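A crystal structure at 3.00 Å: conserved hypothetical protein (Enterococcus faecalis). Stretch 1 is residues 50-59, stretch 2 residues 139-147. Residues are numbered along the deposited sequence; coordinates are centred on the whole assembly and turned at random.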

# COMPACT_ATOMS: atom_id res chain seq x y z
N ALA B 50 -8.78 -8.13 -15.96
CA ALA B 50 -9.51 -9.14 -15.19
C ALA B 50 -8.79 -9.49 -13.89
O ALA B 50 -7.59 -9.24 -13.73
CB ALA B 50 -9.71 -10.38 -16.01
N THR B 51 -9.54 -10.10 -12.98
CA THR B 51 -9.04 -10.50 -11.67
C THR B 51 -9.76 -11.77 -11.25
O THR B 51 -10.70 -12.23 -11.89
CB THR B 51 -9.37 -9.46 -10.62
OG1 THR B 51 -9.11 -8.16 -11.15
CG2 THR B 51 -8.54 -9.66 -9.38
N CYS B 52 -9.31 -12.33 -10.14
CA CYS B 52 -9.95 -13.52 -9.63
C CYS B 52 -9.61 -13.65 -8.16
O CYS B 52 -8.48 -13.40 -7.74
CB CYS B 52 -9.51 -14.76 -10.42
SG CYS B 52 -7.77 -15.11 -10.36
N SER B 53 -10.63 -14.02 -7.39
CA SER B 53 -10.50 -14.21 -5.97
C SER B 53 -11.08 -15.58 -5.67
O SER B 53 -11.74 -16.17 -6.53
CB SER B 53 -11.25 -13.11 -5.21
OG SER B 53 -12.54 -12.86 -5.77
N SER B 54 -10.84 -16.08 -4.46
CA SER B 54 -11.34 -17.39 -4.04
C SER B 54 -12.77 -17.34 -3.58
O SER B 54 -13.07 -16.67 -2.60
CB SER B 54 -10.50 -17.94 -2.89
OG SER B 54 -11.12 -19.09 -2.34
N LEU B 55 -13.65 -18.04 -4.28
CA LEU B 55 -15.05 -18.06 -3.89
C LEU B 55 -15.16 -18.53 -2.45
O LEU B 55 -16.11 -18.19 -1.74
CB LEU B 55 -15.84 -19.01 -4.79
CG LEU B 55 -17.25 -19.31 -4.29
CD1 LEU B 55 -18.05 -18.04 -4.16
CD2 LEU B 55 -17.89 -20.27 -5.23
N ASP B 56 -14.17 -19.30 -2.01
CA ASP B 56 -14.15 -19.82 -0.66
C ASP B 56 -14.12 -18.75 0.42
O ASP B 56 -14.89 -18.81 1.38
CB ASP B 56 -12.98 -20.78 -0.50
CG ASP B 56 -13.27 -22.15 -1.08
OD1 ASP B 56 -12.32 -22.93 -1.26
OD2 ASP B 56 -14.45 -22.46 -1.34
N ILE B 57 -13.24 -17.76 0.29
CA ILE B 57 -13.16 -16.69 1.29
C ILE B 57 -14.52 -15.99 1.43
O ILE B 57 -14.93 -15.64 2.52
CB ILE B 57 -12.10 -15.63 0.94
CG1 ILE B 57 -10.81 -16.31 0.49
CG2 ILE B 57 -11.84 -14.74 2.16
CD1 ILE B 57 -10.15 -17.10 1.56
N TYR B 58 -15.20 -15.76 0.32
CA TYR B 58 -16.50 -15.11 0.39
C TYR B 58 -17.41 -15.95 1.27
O TYR B 58 -18.11 -15.44 2.14
CB TYR B 58 -17.12 -14.97 -1.00
CG TYR B 58 -16.44 -13.95 -1.88
CD1 TYR B 58 -15.40 -14.31 -2.73
CD2 TYR B 58 -16.82 -12.61 -1.83
CE1 TYR B 58 -14.75 -13.38 -3.51
CE2 TYR B 58 -16.17 -11.67 -2.61
CZ TYR B 58 -15.14 -12.06 -3.45
OH TYR B 58 -14.51 -11.13 -4.23
N LYS B 59 -17.41 -17.26 1.03
CA LYS B 59 -18.23 -18.17 1.80
C LYS B 59 -17.91 -18.12 3.29
O LYS B 59 -18.79 -17.85 4.11
CB LYS B 59 -18.08 -19.58 1.26
CG LYS B 59 -18.78 -19.76 -0.06
CD LYS B 59 -18.62 -21.16 -0.61
CE LYS B 59 -19.70 -21.43 -1.63
NZ LYS B 59 -21.03 -21.22 -0.98
N MET B 139 -10.61 -25.48 -6.81
CA MET B 139 -11.39 -24.57 -6.00
C MET B 139 -11.97 -23.55 -6.94
O MET B 139 -11.29 -23.05 -7.83
CB MET B 139 -10.51 -23.88 -4.96
CG MET B 139 -9.41 -23.04 -5.53
SD MET B 139 -8.95 -21.78 -4.34
CE MET B 139 -10.28 -20.67 -4.62
N LEU B 140 -13.25 -23.27 -6.75
CA LEU B 140 -13.99 -22.31 -7.55
C LEU B 140 -13.39 -20.90 -7.42
O LEU B 140 -13.00 -20.49 -6.33
CB LEU B 140 -15.45 -22.31 -7.07
CG LEU B 140 -16.53 -23.17 -7.74
CD1 LEU B 140 -15.92 -24.14 -8.74
CD2 LEU B 140 -17.33 -23.91 -6.68
N LEU B 141 -13.32 -20.18 -8.54
CA LEU B 141 -12.80 -18.81 -8.56
C LEU B 141 -13.89 -17.83 -8.89
O LEU B 141 -14.84 -18.14 -9.62
CB LEU B 141 -11.73 -18.65 -9.63
CG LEU B 141 -10.34 -19.18 -9.39
CD1 LEU B 141 -9.53 -19.01 -10.66
CD2 LEU B 141 -9.70 -18.44 -8.23
N VAL B 142 -13.76 -16.62 -8.36
CA VAL B 142 -14.72 -15.56 -8.64
C VAL B 142 -13.99 -14.59 -9.58
O VAL B 142 -13.12 -13.83 -9.15
CB VAL B 142 -15.15 -14.86 -7.35
CG1 VAL B 142 -16.07 -13.70 -7.67
CG2 VAL B 142 -15.84 -15.85 -6.43
N CYS B 143 -14.35 -14.64 -10.86
CA CYS B 143 -13.73 -13.81 -11.88
C CYS B 143 -14.49 -12.53 -12.26
O CYS B 143 -15.71 -12.56 -12.48
CB CYS B 143 -13.50 -14.66 -13.13
SG CYS B 143 -12.54 -16.18 -12.83
N GLN B 144 -13.75 -11.42 -12.35
CA GLN B 144 -14.31 -10.12 -12.70
C GLN B 144 -13.64 -9.52 -13.92
O GLN B 144 -12.42 -9.53 -14.05
CB GLN B 144 -14.13 -9.12 -11.57
CG GLN B 144 -14.97 -9.38 -10.35
CD GLN B 144 -14.64 -8.42 -9.25
OE1 GLN B 144 -14.93 -7.21 -9.33
NE2 GLN B 144 -14.00 -8.93 -8.20
N SER B 145 -14.45 -8.99 -14.83
CA SER B 145 -13.94 -8.33 -16.02
C SER B 145 -14.39 -6.89 -15.87
O SER B 145 -15.59 -6.60 -15.79
CB SER B 145 -14.52 -8.98 -17.25
OG SER B 145 -14.07 -10.32 -17.33
N PHE B 146 -13.42 -6.00 -15.80
CA PHE B 146 -13.67 -4.59 -15.59
C PHE B 146 -12.99 -3.69 -16.62
O PHE B 146 -12.23 -4.17 -17.47
CB PHE B 146 -13.15 -4.20 -14.20
CG PHE B 146 -11.71 -4.58 -13.98
CD1 PHE B 146 -11.37 -5.86 -13.53
CD2 PHE B 146 -10.68 -3.70 -14.32
CE1 PHE B 146 -10.03 -6.25 -13.42
CE2 PHE B 146 -9.33 -4.09 -14.22
CZ PHE B 146 -9.01 -5.37 -13.77
N GLU B 147 -13.28 -2.40 -16.52
CA GLU B 147 -12.68 -1.39 -17.38
C GLU B 147 -12.26 -0.21 -16.50
O GLU B 147 -12.98 0.17 -15.58
CB GLU B 147 -13.65 -0.94 -18.48
CG GLU B 147 -15.01 -0.40 -18.07
CD GLU B 147 -15.91 -0.15 -19.31
OE1 GLU B 147 -17.09 0.22 -19.16
OE2 GLU B 147 -15.41 -0.33 -20.45

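Val142 is the apolar hub of this contact, giving up more surface to the other stretch than any other residue here. Its CG2 lies 3.6 Å from CB of Leu55, in the first turn of the helix, and 4.0 Å from CE1 of Tyr58, one turn further on. Residues three apart in a helix present themselves to the same side, so a single branched side chain on the strand can meet both. Leu55 also reaches back along the strand, its CD2 coming 3.7 Å from CB of Leu140. The helix axis runs nearly at right angles to strand 140-147, at 96°, and passes 7.9 Å from it, which leaves room for one layer of side chains between them.

On the side of the sheet shared by Ala50, Cys52, Cys143 and Ser145, the packing is lighter. CB of Cys52 sits 4.1 Å from SG of Cys143 and 4.3 Å from CD1 of Leu141. These are van der Waals contacts between small or flexible groups, and the two cysteines face each other as a non-hydrogen-bonded pair, their CA atoms 4.4 Å apart.

Beneath the side chains, the backbones form an antiparallel ladder. Ser53 and Val142 bond reciprocally: Ser53 N donates to Val142 O at 3.1 Å, and Val142 N to Ser53 O at 2.8 Å, nearly straight at 173°. Two residues along, Thr51 N donates to Gln144 O at 3.1 Å and Gln144 N to Thr51 O at 3.2 Å. The intervening pair turns its CA hydrogens inward instead, and CA of Cys52 approaches Val142 O at 3.2 Å. The ladder outlasts strand 50-54: Leu55 N, already helical, donates to Leu140 O at 3.3 Å, so the backbone bond and the apolar contacts of Leu55 tie the helix start to the strand together.

Polar groups finish the design. Ser53 OG and Tyr58 OH share a hydrogen bond of 3.0 Å, joining strand to helix within the first stretch while the tyrosine ring packs against Val142. Ser54 occupies the N-cap position, where its OG accepts a weak bond from Asp56 N at 3.1 Å, helping to satisfy an amide that has no preceding helical turn to supply an acceptor. At the far end of the ladder, the ring of Phe146 bends back over the neighbouring strand, bringing CE1 within 3.1 Å of Thr51 OG1 and 3.4 Å of Ala50 N.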